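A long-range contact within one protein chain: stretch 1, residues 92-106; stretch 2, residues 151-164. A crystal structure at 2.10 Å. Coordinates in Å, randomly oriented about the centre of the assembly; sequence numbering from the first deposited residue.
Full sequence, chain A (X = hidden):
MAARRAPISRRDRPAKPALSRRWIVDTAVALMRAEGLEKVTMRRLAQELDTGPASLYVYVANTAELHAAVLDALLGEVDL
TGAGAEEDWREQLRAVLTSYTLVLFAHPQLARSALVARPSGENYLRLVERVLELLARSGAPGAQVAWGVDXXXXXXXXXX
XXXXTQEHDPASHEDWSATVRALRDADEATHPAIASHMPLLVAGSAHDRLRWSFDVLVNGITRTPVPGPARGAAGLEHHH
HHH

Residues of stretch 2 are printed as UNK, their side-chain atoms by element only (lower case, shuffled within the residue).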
ATOM      1  N   GLN A  92      13.535  -9.047  17.317  1.00 57.62           N
ATOM      2  CA  GLN A  92      13.144 -10.241  16.578  1.00 58.38           C
ATOM      3  C   GLN A  92      11.931  -9.952  15.689  1.00 56.05           C
ATOM      4  O   GLN A  92      11.899 -10.399  14.569  1.00 57.02           O
ATOM      5  CB  GLN A  92      12.751 -11.344  17.546  1.00 59.19           C
ATOM      6  CG  GLN A  92      13.913 -12.122  18.242  1.00 63.18           C
ATOM      7  CD  GLN A  92      13.368 -13.047  19.319  1.00 62.59           C
ATOM      8  OE1 GLN A  92      13.215 -14.263  19.106  1.00 69.39           O
ATOM      9  NE2 GLN A  92      13.022 -12.470  20.468  1.00 65.82           N
ATOM     10  N   LEU A  93      10.932  -9.224  16.200  1.00 54.64           N
ATOM     11  CA  LEU A  93       9.870  -8.595  15.344  1.00 53.27           C
ATOM     12  C   LEU A  93      10.462  -7.881  14.131  1.00 52.63           C
ATOM     13  O   LEU A  93      10.096  -8.124  12.988  1.00 52.81           O
ATOM     14  CB  LEU A  93       9.013  -7.602  16.148  1.00 51.73           C
ATOM     15  CG  LEU A  93       7.475  -7.615  16.032  1.00 50.73           C
ATOM     16  CD1 LEU A  93       6.986  -6.251  16.234  1.00 46.65           C
ATOM     17  CD2 LEU A  93       6.862  -8.214  14.771  1.00 43.52           C
ATOM     18  N   ARG A  94      11.402  -6.990  14.374  1.00 50.97           N
ATOM     19  CA  ARG A  94      11.982  -6.295  13.259  1.00 50.90           C
ATOM     20  C   ARG A  94      12.599  -7.285  12.243  1.00 52.06           C
ATOM     21  O   ARG A  94      12.490  -7.082  11.001  1.00 51.11           O
ATOM     22  CB  ARG A  94      13.037  -5.291  13.738  1.00 49.79           C
ATOM     23  CG  ARG A  94      13.495  -4.348  12.605  1.00 49.43           C
ATOM     24  CD  ARG A  94      14.788  -3.554  12.908  1.00 51.55           C
ATOM     25  NE  ARG A  94      14.636  -2.550  13.993  1.00 52.69           N
ATOM     26  CZ  ARG A  94      14.311  -1.262  13.839  1.00 54.11           C
ATOM     27  NH1 ARG A  94      14.020  -0.761  12.639  1.00 53.17           N
ATOM     28  NH2 ARG A  94      14.250  -0.465  14.903  1.00 53.52           N
ATOM     29  N   ALA A  95      13.304  -8.315  12.752  1.00 52.03           N
ATOM     30  CA  ALA A  95      13.870  -9.348  11.833  1.00 52.83           C
ATOM     31  C   ALA A  95      12.806 -10.097  11.008  1.00 51.65           C
ATOM     32  O   ALA A  95      12.941 -10.222   9.784  1.00 53.09           O
ATOM     33  CB  ALA A  95      14.823 -10.335  12.576  1.00 53.51           C
ATOM     34  N   VAL A  96      11.719 -10.555  11.606  1.00 51.34           N
ATOM     35  CA  VAL A  96      10.747 -11.196  10.732  1.00 51.79           C
ATOM     36  C   VAL A  96      10.138 -10.256   9.684  1.00 51.72           C
ATOM     37  O   VAL A  96       9.984 -10.618   8.527  1.00 49.89           O
ATOM     38  CB  VAL A  96       9.766 -12.225  11.429  1.00 53.38           C
ATOM     39  CG1 VAL A  96      10.152 -12.487  12.879  1.00 53.46           C
ATOM     40  CG2 VAL A  96       8.292 -11.944  11.213  1.00 53.35           C
ATOM     41  N   LEU A  97       9.886  -9.011  10.085  1.00 51.61           N
ATOM     42  CA  LEU A  97       9.228  -8.061   9.191  1.00 51.52           C
ATOM     43  C   LEU A  97      10.153  -7.701   8.070  1.00 49.75           C
ATOM     44  O   LEU A  97       9.718  -7.508   6.974  1.00 50.75           O
ATOM     45  CB  LEU A  97       8.682  -6.823   9.969  1.00 51.62           C
ATOM     46  CG  LEU A  97       7.380  -7.202  10.682  1.00 53.43           C
ATOM     47  CD1 LEU A  97       7.056  -6.204  11.774  1.00 54.57           C
ATOM     48  CD2 LEU A  97       6.219  -7.308   9.655  1.00 55.16           C
ATOM     49  N   THR A  98      11.437  -7.676   8.342  1.00 49.75           N
ATOM     50  CA  THR A  98      12.448  -7.480   7.304  1.00 51.41           C
ATOM     51  C   THR A  98      12.504  -8.616   6.284  1.00 52.62           C
ATOM     52  O   THR A  98      12.535  -8.364   5.066  1.00 55.56           O
ATOM     53  CB  THR A  98      13.841  -7.215   7.959  1.00 51.48           C
ATOM     54  OG1 THR A  98      13.714  -6.051   8.757  1.00 49.70           O
ATOM     55  CG2 THR A  98      14.946  -6.977   6.954  1.00 51.19           C
ATOM     56  N   SER A  99      12.514  -9.860   6.744  1.00 53.31           N
ATOM     57  CA  SER A  99      12.563 -10.951   5.794  1.00 52.88           C
ATOM     58  C   SER A  99      11.274 -11.072   5.039  1.00 52.20           C
ATOM     59  O   SER A  99      11.340 -11.317   3.853  1.00 53.64           O
ATOM     60  CB  SER A  99      13.077 -12.281   6.396  1.00 54.35           C
ATOM     61  OG  SER A  99      12.421 -12.655   7.582  1.00 55.94           O
ATOM     62  N   TYR A 100      10.114 -10.837   5.658  1.00 51.33           N
ATOM     63  CA  TYR A 100       8.886 -10.680   4.869  1.00 51.05           C
ATOM     64  C   TYR A 100       9.074  -9.647   3.779  1.00 51.95           C
ATOM     65  O   TYR A 100       8.852  -9.929   2.589  1.00 52.43           O
ATOM     66  CB  TYR A 100       7.728 -10.312   5.761  1.00 51.63           C
ATOM     67  CG  TYR A 100       6.441  -9.946   5.057  1.00 52.39           C
ATOM     68  CD1 TYR A 100       5.615 -10.939   4.522  1.00 51.99           C
ATOM     69  CD2 TYR A 100       5.990  -8.598   4.986  1.00 52.30           C
ATOM     70  CE1 TYR A 100       4.404 -10.636   3.903  1.00 49.18           C
ATOM     71  CE2 TYR A 100       4.754  -8.290   4.388  1.00 49.07           C
ATOM     72  CZ  TYR A 100       3.977  -9.315   3.841  1.00 51.54           C
ATOM     73  OH  TYR A 100       2.770  -9.061   3.243  1.00 51.76           O
ATOM     74  N   THR A 101       9.555  -8.460   4.156  1.00 52.92           N
ATOM     75  CA  THR A 101       9.769  -7.355   3.218  1.00 53.59           C
ATOM     76  C   THR A 101      10.741  -7.706   2.074  1.00 53.58           C
ATOM     77  O   THR A 101      10.509  -7.341   0.932  1.00 52.81           O
ATOM     78  CB  THR A 101      10.258  -6.061   3.959  1.00 53.71           C
ATOM     79  OG1 THR A 101       9.270  -5.671   4.915  1.00 53.39           O
ATOM     80  CG2 THR A 101      10.421  -4.913   2.991  1.00 56.20           C
ATOM     81  N   LEU A 102      11.825  -8.399   2.406  1.00 54.68           N
ATOM     82  CA  LEU A 102      12.801  -8.825   1.406  1.00 54.79           C
ATOM     83  C   LEU A 102      12.199  -9.820   0.407  1.00 53.52           C
ATOM     84  O   LEU A 102      12.534  -9.767  -0.751  1.00 52.79           O
ATOM     85  CB  LEU A 102      14.024  -9.446   2.098  1.00 56.19           C
ATOM     86  CG  LEU A 102      14.937  -8.382   2.735  1.00 58.89           C
ATOM     87  CD1 LEU A 102      15.826  -9.017   3.785  1.00 61.30           C
ATOM     88  CD2 LEU A 102      15.747  -7.581   1.707  1.00 59.07           C
ATOM     89  N   VAL A 103      11.290 -10.690   0.828  1.00 52.42           N
ATOM     90  CA  VAL A 103      10.584 -11.464  -0.215  1.00 53.69           C
ATOM     91  C   VAL A 103       9.693 -10.608  -1.099  1.00 52.63           C
ATOM     92  O   VAL A 103       9.702 -10.762  -2.290  1.00 54.10           O
ATOM     93  CB  VAL A 103       9.992 -12.887   0.204  1.00 53.69           C
ATOM     94  CG1 VAL A 103      10.075 -13.199   1.684  1.00 54.58           C
ATOM     95  CG2 VAL A 103       8.634 -13.254  -0.456  1.00 54.62           C
ATOM     96  N   LEU A 104       9.010  -9.634  -0.525  1.00 51.39           N
ATOM     97  CA  LEU A 104       8.208  -8.695  -1.326  1.00 51.16           C
ATOM     98  C   LEU A 104       9.044  -7.858  -2.286  1.00 50.58           C
ATOM     99  O   LEU A 104       8.630  -7.640  -3.403  1.00 50.09           O
ATOM    100  CB  LEU A 104       7.380  -7.808  -0.411  1.00 50.45           C
ATOM    101  CG  LEU A 104       5.928  -8.145  -0.003  1.00 52.86           C
ATOM    102  CD1 LEU A 104       5.540  -9.561  -0.171  1.00 52.74           C
ATOM    103  CD2 LEU A 104       5.556  -7.671   1.351  1.00 51.43           C
ATOM    104  N   PHE A 105      10.211  -7.389  -1.860  1.00 51.87           N
ATOM    105  CA  PHE A 105      11.079  -6.569  -2.727  1.00 53.78           C
ATOM    106  C   PHE A 105      11.561  -7.386  -3.926  1.00 54.55           C
ATOM    107  O   PHE A 105      11.765  -6.834  -4.990  1.00 55.87           O
ATOM    108  CB  PHE A 105      12.316  -6.055  -1.960  1.00 54.61           C
ATOM    109  CG  PHE A 105      12.113  -4.699  -1.229  1.00 57.03           C
ATOM    110  CD1 PHE A 105      10.976  -4.453  -0.454  1.00 56.87           C
ATOM    111  CD2 PHE A 105      13.087  -3.703  -1.309  1.00 55.92           C
ATOM    112  CE1 PHE A 105      10.786  -3.190   0.248  1.00 57.47           C
ATOM    113  CE2 PHE A 105      12.926  -2.470  -0.601  1.00 59.22           C
ATOM    114  CZ  PHE A 105      11.751  -2.221   0.169  1.00 55.96           C
ATOM    115  N   ALA A 106      11.754  -8.694  -3.746  1.00 55.35           N
ATOM    116  CA  ALA A 106      12.060  -9.621  -4.861  1.00 55.94           C
ATOM    117  C   ALA A 106      10.873  -9.775  -5.817  1.00 55.85           C
ATOM    118  O   ALA A 106      11.071 -10.011  -6.997  1.00 56.43           O
ATOM    119  CB  ALA A 106      12.525 -10.989  -4.325  1.00 55.92           C
ATOM    120  N   UNK A 151      -1.298  -3.516  10.526  1.00 44.47           N
ATOM    121  CA  UNK A 151      -0.599  -2.287  10.136  1.00 43.52           C
ATOM    122  C   UNK A 151       0.845  -2.496   9.836  1.00 42.46           C
ATOM    123  O   UNK A 151       1.339  -1.938   8.871  1.00 40.91           O
ATOM    124  c   UNK A 151      -2.080  -0.461  11.064  1.00 50.59           C
ATOM    125  n   UNK A 151      -5.156  -2.337  11.531  1.00 43.96           N
ATOM    126  c   UNK A 151      -0.741  -1.189  11.228  1.00 45.84           C
ATOM    127  c   UNK A 151      -3.169  -0.807  12.086  1.00 57.75           C
ATOM    128  c   UNK A 151      -4.708  -0.842  11.494  1.00 56.60           C
ATOM    129  N   UNK A 152       1.564  -3.269  10.664  1.00 41.93           N
ATOM    130  CA  UNK A 152       2.986  -3.613  10.337  1.00 41.60           C
ATOM    131  C   UNK A 152       3.131  -4.403   9.016  1.00 43.05           C
ATOM    132  O   UNK A 152       4.069  -4.222   8.236  1.00 42.31           O
ATOM    133  c   UNK A 152       4.018  -4.744  13.905  1.00 45.20           C
ATOM    134  c   UNK A 152       3.913  -3.713  12.797  1.00 43.45           C
ATOM    135  c   UNK A 152       3.589  -4.413  11.485  1.00 42.04           C
ATOM    136  c   UNK A 152       5.187  -2.759  12.612  1.00 43.02           C
ATOM    137  N   UNK A 153       2.167  -5.273   8.736  1.00 43.61           N
ATOM    138  CA  UNK A 153       2.235  -6.049   7.489  1.00 44.29           C
ATOM    139  C   UNK A 153       1.879  -5.166   6.286  1.00 43.37           C
ATOM    140  O   UNK A 153       2.576  -5.194   5.253  1.00 43.09           O
ATOM    141  c   UNK A 153       3.152  -8.973   7.889  1.00 41.44           C
ATOM    142  c   UNK A 153       0.874  -9.587   8.720  1.00 43.95           C
ATOM    143  c   UNK A 153       1.875  -8.462   8.459  1.00 44.89           C
ATOM    144  c   UNK A 153       1.311  -7.306   7.570  1.00 43.26           C
ATOM    145  N   UNK A 154       0.773  -4.432   6.417  1.00 42.70           N
ATOM    146  CA  UNK A 154       0.341  -3.534   5.344  1.00 43.58           C
ATOM    147  C   UNK A 154       1.416  -2.515   4.980  1.00 45.09           C
ATOM    148  O   UNK A 154       1.570  -2.167   3.848  1.00 46.36           O
ATOM    149  c   UNK A 154      -0.920  -2.789   5.714  1.00 42.93           C
ATOM    150  o   UNK A 154      -3.694  -1.355   4.909  1.00 54.65           O
ATOM    151  c   UNK A 154      -2.514  -1.082   4.859  1.00 48.03           C
ATOM    152  n   UNK A 154      -2.030   0.091   5.241  1.00 51.83           N
ATOM    153  c   UNK A 154      -1.530  -2.085   4.455  1.00 45.97           C
ATOM    154  N   UNK A 155       2.147  -2.043   5.965  1.00 47.89           N
ATOM    155  CA  UNK A 155       3.196  -1.035   5.783  1.00 49.60           C
ATOM    156  C   UNK A 155       4.363  -1.600   4.969  1.00 49.00           C
ATOM    157  O   UNK A 155       4.862  -0.929   4.043  1.00 50.17           O
ATOM    158  c   UNK A 155       3.652  -0.556   7.167  1.00 50.91           C
ATOM    159  o   UNK A 155       4.831   1.448   6.462  1.00 62.10           O
ATOM    160  c   UNK A 155       4.906   0.351   7.114  1.00 57.01           C
ATOM    161  o   UNK A 155       5.939  -0.040   7.730  1.00 60.53           O
ATOM    162  N   UNK A 156       4.821  -2.816   5.287  1.00 46.94           N
ATOM    163  CA  UNK A 156       5.911  -3.412   4.513  1.00 45.84           C
ATOM    164  C   UNK A 156       5.453  -3.679   3.088  1.00 44.70           C
ATOM    165  O   UNK A 156       6.156  -3.399   2.118  1.00 43.27           O
ATOM    166  c   UNK A 156       6.420  -4.738   5.184  1.00 45.84           C
ATOM    167  N   UNK A 157       4.229  -4.184   2.973  1.00 44.35           N
ATOM    168  CA  UNK A 157       3.633  -4.497   1.690  1.00 44.66           C
ATOM    169  C   UNK A 157       3.473  -3.264   0.846  1.00 46.06           C
ATOM    170  O   UNK A 157       3.772  -3.310  -0.334  1.00 45.33           O
ATOM    171  c   UNK A 157       1.681  -5.620   0.552  1.00 41.52           C
ATOM    172  c   UNK A 157       2.228  -5.103   1.865  1.00 44.60           C
ATOM    173  o   UNK A 157       2.279  -6.181   2.821  1.00 47.97           O
ATOM    174  N   UNK A 158       2.940  -2.162   1.423  1.00 45.97           N
ATOM    175  CA  UNK A 158       2.811  -0.888   0.655  1.00 45.35           C
ATOM    176  C   UNK A 158       4.167  -0.404   0.198  1.00 44.06           C
ATOM    177  O   UNK A 158       4.303   0.024  -0.936  1.00 45.84           O
ATOM    178  c   UNK A 158       2.067   0.189   1.454  1.00 44.51           C
ATOM    179  N   UNK A 159       5.177  -0.507   1.031  1.00 45.39           N
ATOM    180  CA  UNK A 159       6.530  -0.031   0.647  1.00 46.97           C
ATOM    181  C   UNK A 159       7.199  -0.884  -0.442  1.00 48.33           C
ATOM    182  O   UNK A 159       7.948  -0.379  -1.298  1.00 48.66           O
ATOM    183  c   UNK A 159       8.885   0.634   1.437  1.00 46.75           C
ATOM    184  o   UNK A 159       6.963   1.027   2.830  1.00 49.86           O
ATOM    185  c   UNK A 159       7.495   0.095   1.869  1.00 47.63           C
ATOM    186  N   UNK A 160       6.997  -2.198  -0.365  1.00 48.91           N
ATOM    187  CA  UNK A 160       7.487  -3.106  -1.430  1.00 49.41           C
ATOM    188  C   UNK A 160       6.722  -2.902  -2.757  1.00 49.51           C
ATOM    189  O   UNK A 160       7.307  -3.005  -3.838  1.00 48.23           O
ATOM    190  c   UNK A 160       7.411  -4.574  -0.955  1.00 48.22           C
ATOM    191  N   UNK A 161       5.417  -2.589  -2.659  1.00 51.27           N
ATOM    192  CA  UNK A 161       4.594  -2.215  -3.829  1.00 52.82           C
ATOM    193  C   UNK A 161       5.158  -1.112  -4.720  1.00 54.71           C
ATOM    194  O   UNK A 161       4.971  -1.139  -5.955  1.00 53.96           O
ATOM    195  c   UNK A 161       3.128  -1.898  -3.411  1.00 52.32           C
ATOM    196  N   UNK A 162       5.804  -0.135  -4.078  1.00 57.51           N
ATOM    197  CA  UNK A 162       6.435   1.031  -4.708  1.00 60.84           C
ATOM    198  C   UNK A 162       7.761   0.711  -5.370  1.00 63.09           C
ATOM    199  O   UNK A 162       8.323   1.576  -6.019  1.00 63.39           O
ATOM    200  o   UNK A 162       5.026   4.889  -1.879  1.00 67.22           O
ATOM    201  c   UNK A 162       5.769   3.871  -1.907  1.00 62.81           C
ATOM    202  o   UNK A 162       6.781   3.767  -1.145  1.00 65.19           O
ATOM    203  c   UNK A 162       6.680   2.134  -3.661  1.00 61.14           C
ATOM    204  c   UNK A 162       5.404   2.723  -2.910  1.00 60.71           C
ATOM    205  N   UNK A 163       8.293  -0.509  -5.171  1.00 65.88           N
ATOM    206  CA  UNK A 163       9.552  -0.935  -5.813  1.00 67.76           C
ATOM    207  C   UNK A 163       9.328  -1.321  -7.280  1.00 68.91           C
ATOM    208  O   UNK A 163       8.265  -1.858  -7.637  1.00 68.18           O
ATOM    209  c   UNK A 163      11.121  -0.391  -3.295  1.00 72.99           C
ATOM    210  c   UNK A 163      10.233  -2.081  -5.046  1.00 68.26           C
ATOM    211  n   UNK A 163      10.456   0.377  -2.404  1.00 73.16           N
ATOM    212  o   UNK A 163      12.113   0.005  -3.902  1.00 72.61           O
ATOM    213  c   UNK A 163      10.563  -1.802  -3.549  1.00 70.18           C
ATOM    214  N   UNK A 164      10.323  -1.023  -8.126  1.00 71.13           N
ATOM    215  CA  UNK A 164      10.248  -1.291  -9.578  1.00 73.33           C
ATOM    216  C   UNK A 164      10.019  -2.793  -9.865  1.00 74.54           C
ATOM    217  O   UNK A 164      10.821  -3.627  -9.438  1.00 75.25           O
ATOM    218  c   UNK A 164      11.529  -0.803 -10.287  1.00 73.38           C
TER

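Position 151 carries four carbons in a row ending in a nitrogen. It reaches nothing on stretch 1. This is Lys151.

Position 152 has four carbons, forked at the second. Its CB lies 3.9 Å from Leu97 CD1. The forked chain is a leucine, Leu152. Its CD1 is 4.1 Å from Leu93 CD1.

Position 153 has four carbons, forked at the second. One end carbon lies 3.9 Å from Leu97 CD2 and over one face of the Tyr100 ring. This is Leu153. That carbon, CD2, is 4.0 Å from the ring centroid, a CH-pi contact.

Position 154 has three carbons, the third carrying one oxygen and one nitrogen. It points away from stretch 1. This is Gln154.

Position 155 has two carbons, the second carrying two oxygens. It makes no contact here. This is Asp155.

Position 156 has a single carbon, CB, 3.0 Å from Thr101 OG1 and 3.9 Å from Tyr100 CD2. One carbon means alanine, Ala156. Thr101 OG1 donates to Leu97 O at 2.8 Å.

Position 157 has a carbon carrying one oxygen and one carbon. The oxygen lies 3.0 Å from Tyr100 OH. This is Thr157. Tyr100 OH donates to Thr157 OG1, which in turn donates to Leu153 O at 2.6 Å.

Position 158 has one carbon, pointing away. This is Ala158.

Position 159 again has a carbon bearing one oxygen and one carbon. Its terminal carbon meets the edge of the Phe105 ring. This is Thr159, with CG2 4.2 Å from Phe105 CZ.

Position 160 has one carbon, CB, 3.3 Å from Leu104 CB and 3.6 Å from Phe105 CD1. This is Ala160.

Position 161 has one carbon, pointing away. This is Ala161.

Position 162 has three carbons, the third with two oxygens, and is out of reach. This is Glu162.

Position 163 has three carbons, the third with one oxygen and one nitrogen. Its middle carbon sits over a face of the Phe105 ring. This is Gln163. Its CG is 3.7 Å from the ring centroid, and its NE2 donates to Thr159 O at 2.8 Å.

Position 164 has one carbon and no contact. This is Ala164.

The two helix axes cross at 26° and approach to 8.8 Å. Thr101 CA and Ala156 CA are 5.7 Å apart, and Phe105 CA and Ala160 CA 5.2 Å. One hydrogen bond, from Tyr100 to Thr157, joins the helices amid mostly apolar packing.

Stretch 2, residues 151-164: KLLQDATATAAEQA
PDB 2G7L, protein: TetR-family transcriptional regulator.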